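Local coordinates for STU0660 (PDB 3ZTH), which belongs to the large Csn2 proteins involved in CRISPR-mediated bacterial immunity and probably binds DNA, at the interface of chains A and B. Residues are numbered along the deposited sequence; one frame, centred on the assembly and turned at random. Chains: chain A/B, STU0660.

Contacts 1 and 2 illustrate how a two-fold interface can reuse the same residues with the chains exchanged. The centres of their C-alpha atoms lie about 14 Å apart. Both draw on helix 109-130 of chain A and helix 112-132 of chain B, and positions 118, 122, 125, 154 and 159 appear in each from the opposite chain. Contact 1 adds an antiparallel strand bridge to its apolar side chains, whereas contact 2 shows the aliphatic end around position 125. They are neighbouring patches of an interface formed by the long helices with parts of the adjoining strands and short helix, which probably joins two subunits of the four-chain assembly.

Contact 1: the interface of chains A and B. Residues chain A 118, 154, 158-159; chain B 122, 125-126, 146-147.
A:Phe159 packs against B:Asn146 where two strands, 159-165 of chain A and 140-146 of chain B, meet as an antiparallel bridge. This is the tight part of the contact. CB of B:Asn146 sits obliquely over the CD1-CE1 rim of one ring face, 3.4 Å from CE1 of A:Phe159, with the ring and the amide almost perpendicular (89°). Beside the ring the strand backbones join: N of B:Leu147 donates to O of A:Asn158, a short bond of 2.5 Å. The amide oxygen of A:Asn158 faces the carbonyl of B:Leu147, a doubtful pairing of two acceptors as built; its OD1 and ND2 may be exchanged.

B:Glu126 has two roles. Its CB methylene lies 3.7 Å from CE1 of A:Phe159, and its carboxylate holds B:Asn146. In that asparagine CG sits between the backbone N and the carbonyl carbon (chi1 79°), which brings ND2 back to within 2.6 Å of OE1 of B:Glu126; the backbone N of B:Asn146 reaches the same oxygen from the opposite face of the carboxylate. The two bonds probably fix the amide and hold the strand end to the helix, while CB is placed by the backbone.

Toward the helices the fit is looser and apolar. CZ of A:Phe159 lies 4.0 Å from CG1 of B:Val122, the two side chains running antiparallel alongside each other. Farther on, the methyl CD1 of B:Ile125 meets A:Ile118 CD1 tip to tip at 4.0 Å, while A:Leu154 is set roughly perpendicular to this isoleucine. Strand bridge and apolar seam together probably hold the two subunits in register.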
loop_
_atom_site.group_PDB
_atom_site.type_symbol
_atom_site.label_atom_id
_atom_site.label_comp_id
_atom_site.label_asym_id
_atom_site.label_seq_id
_atom_site.Cartn_x
_atom_site.Cartn_y
_atom_site.Cartn_z
ATOM N N ILE A 118 -1.300 21.176 -25.471
ATOM C CA ILE A 118 -1.826 19.952 -24.866
ATOM C C ILE A 118 -2.766 20.276 -23.716
ATOM O O ILE A 118 -3.811 19.649 -23.571
ATOM C CB ILE A 118 -0.697 19.027 -24.338
ATOM C CG1 ILE A 118 0.031 18.367 -25.511
ATOM C CG2 ILE A 118 -1.285 17.951 -23.427
ATOM C CD1 ILE A 118 1.148 17.431 -25.091
ATOM N N LEU A 154 4.916 13.857 -18.228
ATOM C CA LEU A 154 4.940 13.198 -19.532
ATOM C C LEU A 154 6.148 12.269 -19.664
ATOM O O LEU A 154 6.028 11.129 -20.118
ATOM C CB LEU A 154 4.992 14.234 -20.657
ATOM C CG LEU A 154 3.675 14.686 -21.281
ATOM C CD1 LEU A 154 3.980 15.512 -22.520
ATOM C CD2 LEU A 154 2.829 13.475 -21.660
ATOM N N ASN A 158 4.699 8.686 -20.368
ATOM C CA ASN A 158 4.480 8.450 -21.790
ATOM C C ASN A 158 5.721 8.348 -22.665
ATOM O O ASN A 158 5.616 8.246 -23.886
ATOM C CB ASN A 158 3.556 9.540 -22.322
ATOM C CG ASN A 158 2.251 9.602 -21.557
ATOM O OD1 ASN A 158 1.385 8.740 -21.715
ATOM N ND2 ASN A 158 2.112 10.605 -20.706
ATOM N N PHE A 159 6.895 8.371 -22.044
ATOM C CA PHE A 159 8.138 8.265 -22.784
ATOM C C PHE A 159 9.024 7.167 -22.233
ATOM O O PHE A 159 9.102 6.953 -21.020
ATOM C CB PHE A 159 8.889 9.590 -22.756
ATOM C CG PHE A 159 8.305 10.625 -23.664
ATOM C CD1 PHE A 159 8.250 10.408 -25.040
ATOM C CD2 PHE A 159 7.810 11.822 -23.152
ATOM C CE1 PHE A 159 7.715 11.370 -25.891
ATOM C CE2 PHE A 159 7.270 12.795 -23.998
ATOM C CZ PHE A 159 7.223 12.568 -25.368
ATOM N N VAL B 122 2.045 15.117 -28.765
ATOM C CA VAL B 122 3.058 14.346 -28.064
ATOM C C VAL B 122 4.123 13.905 -29.059
ATOM O O VAL B 122 5.317 14.045 -28.798
ATOM C CB VAL B 122 2.451 13.109 -27.381
ATOM C CG1 VAL B 122 3.556 12.172 -26.912
ATOM C CG2 VAL B 122 1.604 13.544 -26.201
ATOM N N ILE B 125 6.553 16.430 -29.600
ATOM C CA ILE B 125 7.519 16.619 -28.527
ATOM C C ILE B 125 8.599 15.550 -28.635
ATOM O O ILE B 125 9.772 15.825 -28.395
ATOM C CB ILE B 125 6.847 16.544 -27.143
ATOM C CG1 ILE B 125 5.881 17.721 -26.982
ATOM C CG2 ILE B 125 7.905 16.570 -26.045
ATOM C CD1 ILE B 125 5.137 17.745 -25.663
ATOM N N GLU B 126 8.196 14.338 -29.006
ATOM C CA GLU B 126 9.129 13.230 -29.168
ATOM C C GLU B 126 10.130 13.552 -30.277
ATOM O O GLU B 126 11.333 13.328 -30.127
ATOM C CB GLU B 126 8.377 11.950 -29.529
ATOM C CG GLU B 126 9.278 10.791 -29.922
ATOM C CD GLU B 126 8.510 9.637 -30.542
ATOM O OE1 GLU B 126 7.634 9.072 -29.861
ATOM O OE2 GLU B 126 8.778 9.294 -31.714
ATOM N N ASN B 146 7.260 7.665 -27.600
ATOM C CA ASN B 146 6.103 8.020 -26.800
ATOM C C ASN B 146 5.072 6.916 -26.744
ATOM O O ASN B 146 4.897 6.151 -27.696
ATOM C CB ASN B 146 5.443 9.291 -27.349
ATOM C CG ASN B 146 4.565 9.020 -28.564
ATOM O OD1 ASN B 146 3.451 8.517 -28.437
ATOM N ND2 ASN B 146 5.073 9.343 -29.746
ATOM N N LEU B 147 4.406 6.843 -25.601
ATOM C CA LEU B 147 3.336 5.892 -25.371
ATOM C C LEU B 147 2.059 6.731 -25.358
ATOM O O LEU B 147 1.891 7.611 -24.509
ATOM C CB LEU B 147 3.506 5.199 -24.024
ATOM C CG LEU B 147 2.232 4.490 -23.560
ATOM C CD1 LEU B 147 1.832 3.435 -24.590
ATOM C CD2 LEU B 147 2.454 3.868 -22.184
#

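Contact 2: the interface of chains A and B. Residues chain A 122, 125; chain B 111, 114-115, 118, 154, 159.
In A:Ile125, CG1 stands anti to the carbonyl carbon and beside the backbone N (chi1 -65°), and a fully extended chi2 of -179° carries CD1 outward into chain B. The same torsion leaves CG2 anti to the backbone N, toward B:Ile111, giving the isoleucine two branches that work on different neighbours. B:Ile111, in the loop just before helix 112-132, receives the shorter branch: its CG2 lies 3.6 Å from CG2 of A:Ile125, one side chain lying athwart the other.

The longer branch runs along the start of that helix. CG1 of A:Ile125 packs 3.7 Å from CB of B:His114, the two side chains pointing opposite ways as they pass. The histidine makes its nearest contact through this methylene, and its imidazole continues alongside the isoleucine at longer range. At the end of the branch, the methyl CD1 of A:Ile125 is shared by two partners, both approached tip to tip. One is the terminal methyl of B:Ile118, the other CD1 of B:Leu154, which lies 3.8 Å from A:Ile125 CD1 and comes from helix 151-158. The isoleucine is thus enclosed between a loop and two helices of the other chain, and it hides 88 Å² of its surface, more than any other residue in the patch.

One helical turn earlier, A:Val122 continues the seam more loosely. Its CG2 methyl lies 4.1 Å from CD1 of B:Ile118 and at a similar range from CD2 of B:Leu154, each met at an oblique angle, while CG1 faces the ring of B:Phe159 from 4.2 Å at CZ. These methyl contacts bury one isoleucine branch by branch, and the site probably serves to anchor one subunit's helix against its symmetry mate in the assembled protein.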
loop_
_atom_site.group_PDB
_atom_site.type_symbol
_atom_site.label_atom_id
_atom_site.label_comp_id
_atom_site.label_asym_id
_atom_site.label_seq_id
_atom_site.Cartn_x
_atom_site.Cartn_y
_atom_site.Cartn_z
ATOM N N VAL A 122 -6.867 19.662 -22.967
ATOM C CA VAL A 122 -7.302 19.122 -21.690
ATOM C C VAL A 122 -8.455 19.997 -21.209
ATOM O O VAL A 122 -9.538 19.496 -20.909
ATOM C CB VAL A 122 -6.151 19.143 -20.656
ATOM C CG1 VAL A 122 -6.687 18.872 -19.258
ATOM C CG2 VAL A 122 -5.112 18.097 -21.027
ATOM N N ILE A 125 -11.404 19.011 -22.951
ATOM C CA ILE A 125 -11.977 17.740 -22.531
ATOM C C ILE A 125 -12.737 17.931 -21.219
ATOM O O ILE A 125 -13.755 17.281 -20.989
ATOM C CB ILE A 125 -10.885 16.655 -22.370
ATOM C CG1 ILE A 125 -10.261 16.349 -23.735
ATOM C CG2 ILE A 125 -11.488 15.378 -21.801
ATOM C CD1 ILE A 125 -9.188 15.277 -23.704
ATOM N N ILE B 111 -15.195 14.213 -27.267
ATOM C CA ILE B 111 -13.978 14.180 -26.467
ATOM C C ILE B 111 -12.886 13.352 -27.139
ATOM O O ILE B 111 -11.742 13.792 -27.254
ATOM C CB ILE B 111 -14.273 13.603 -25.065
ATOM C CG1 ILE B 111 -15.182 14.573 -24.303
ATOM C CG2 ILE B 111 -12.972 13.349 -24.311
ATOM C CD1 ILE B 111 -15.646 14.072 -22.960
ATOM N N HIS B 114 -10.562 15.220 -29.296
ATOM C CA HIS B 114 -9.535 16.061 -28.697
ATOM C C HIS B 114 -8.293 15.247 -28.361
ATOM O O HIS B 114 -7.187 15.785 -28.308
ATOM C CB HIS B 114 -10.075 16.741 -27.443
ATOM C CG HIS B 114 -11.153 17.739 -27.724
ATOM N ND1 HIS B 114 -10.945 18.856 -28.503
ATOM C CD2 HIS B 114 -12.451 17.782 -27.343
ATOM C CE1 HIS B 114 -12.069 19.546 -28.589
ATOM N NE2 HIS B 114 -12.998 18.915 -27.894
ATOM N N LEU B 115 -8.481 13.950 -28.132
ATOM C CA LEU B 115 -7.364 13.068 -27.829
ATOM C C LEU B 115 -6.410 13.033 -29.009
ATOM O O LEU B 115 -5.197 12.971 -28.825
ATOM C CB LEU B 115 -7.849 11.650 -27.534
ATOM C CG LEU B 115 -8.176 11.320 -26.080
ATOM C CD1 LEU B 115 -8.482 9.837 -25.969
ATOM C CD2 LEU B 115 -7.000 11.671 -25.190
ATOM N N ILE B 118 -4.098 15.982 -28.656
ATOM C CA ILE B 118 -3.182 15.783 -27.541
ATOM C C ILE B 118 -2.031 14.869 -27.946
ATOM O O ILE B 118 -0.860 15.233 -27.819
ATOM C CB ILE B 118 -3.910 15.175 -26.320
ATOM C CG1 ILE B 118 -4.830 16.227 -25.697
ATOM C CG2 ILE B 118 -2.893 14.670 -25.297
ATOM C CD1 ILE B 118 -5.511 15.784 -24.425
ATOM N N LEU B 154 -5.725 10.202 -18.237
ATOM C CA LEU B 154 -6.033 11.613 -18.023
ATOM C C LEU B 154 -6.955 11.823 -16.828
ATOM O O LEU B 154 -6.692 12.663 -15.961
ATOM C CB LEU B 154 -6.702 12.189 -19.265
ATOM C CG LEU B 154 -5.933 13.243 -20.050
ATOM C CD1 LEU B 154 -6.782 13.689 -21.227
ATOM C CD2 LEU B 154 -5.599 14.421 -19.145
ATOM N N PHE B 159 -7.468 14.631 -13.059
ATOM C CA PHE B 159 -8.842 15.028 -12.787
ATOM C C PHE B 159 -9.303 14.601 -11.408
ATOM O O PHE B 159 -9.076 13.463 -10.990
ATOM C CB PHE B 159 -9.786 14.433 -13.825
ATOM C CG PHE B 159 -9.787 15.165 -15.120
ATOM C CD1 PHE B 159 -10.255 16.472 -15.187
ATOM C CD2 PHE B 159 -9.311 14.560 -16.277
ATOM C CE1 PHE B 159 -10.248 17.164 -16.395
ATOM C CE2 PHE B 159 -9.299 15.245 -17.486
ATOM C CZ PHE B 159 -9.768 16.548 -17.545
#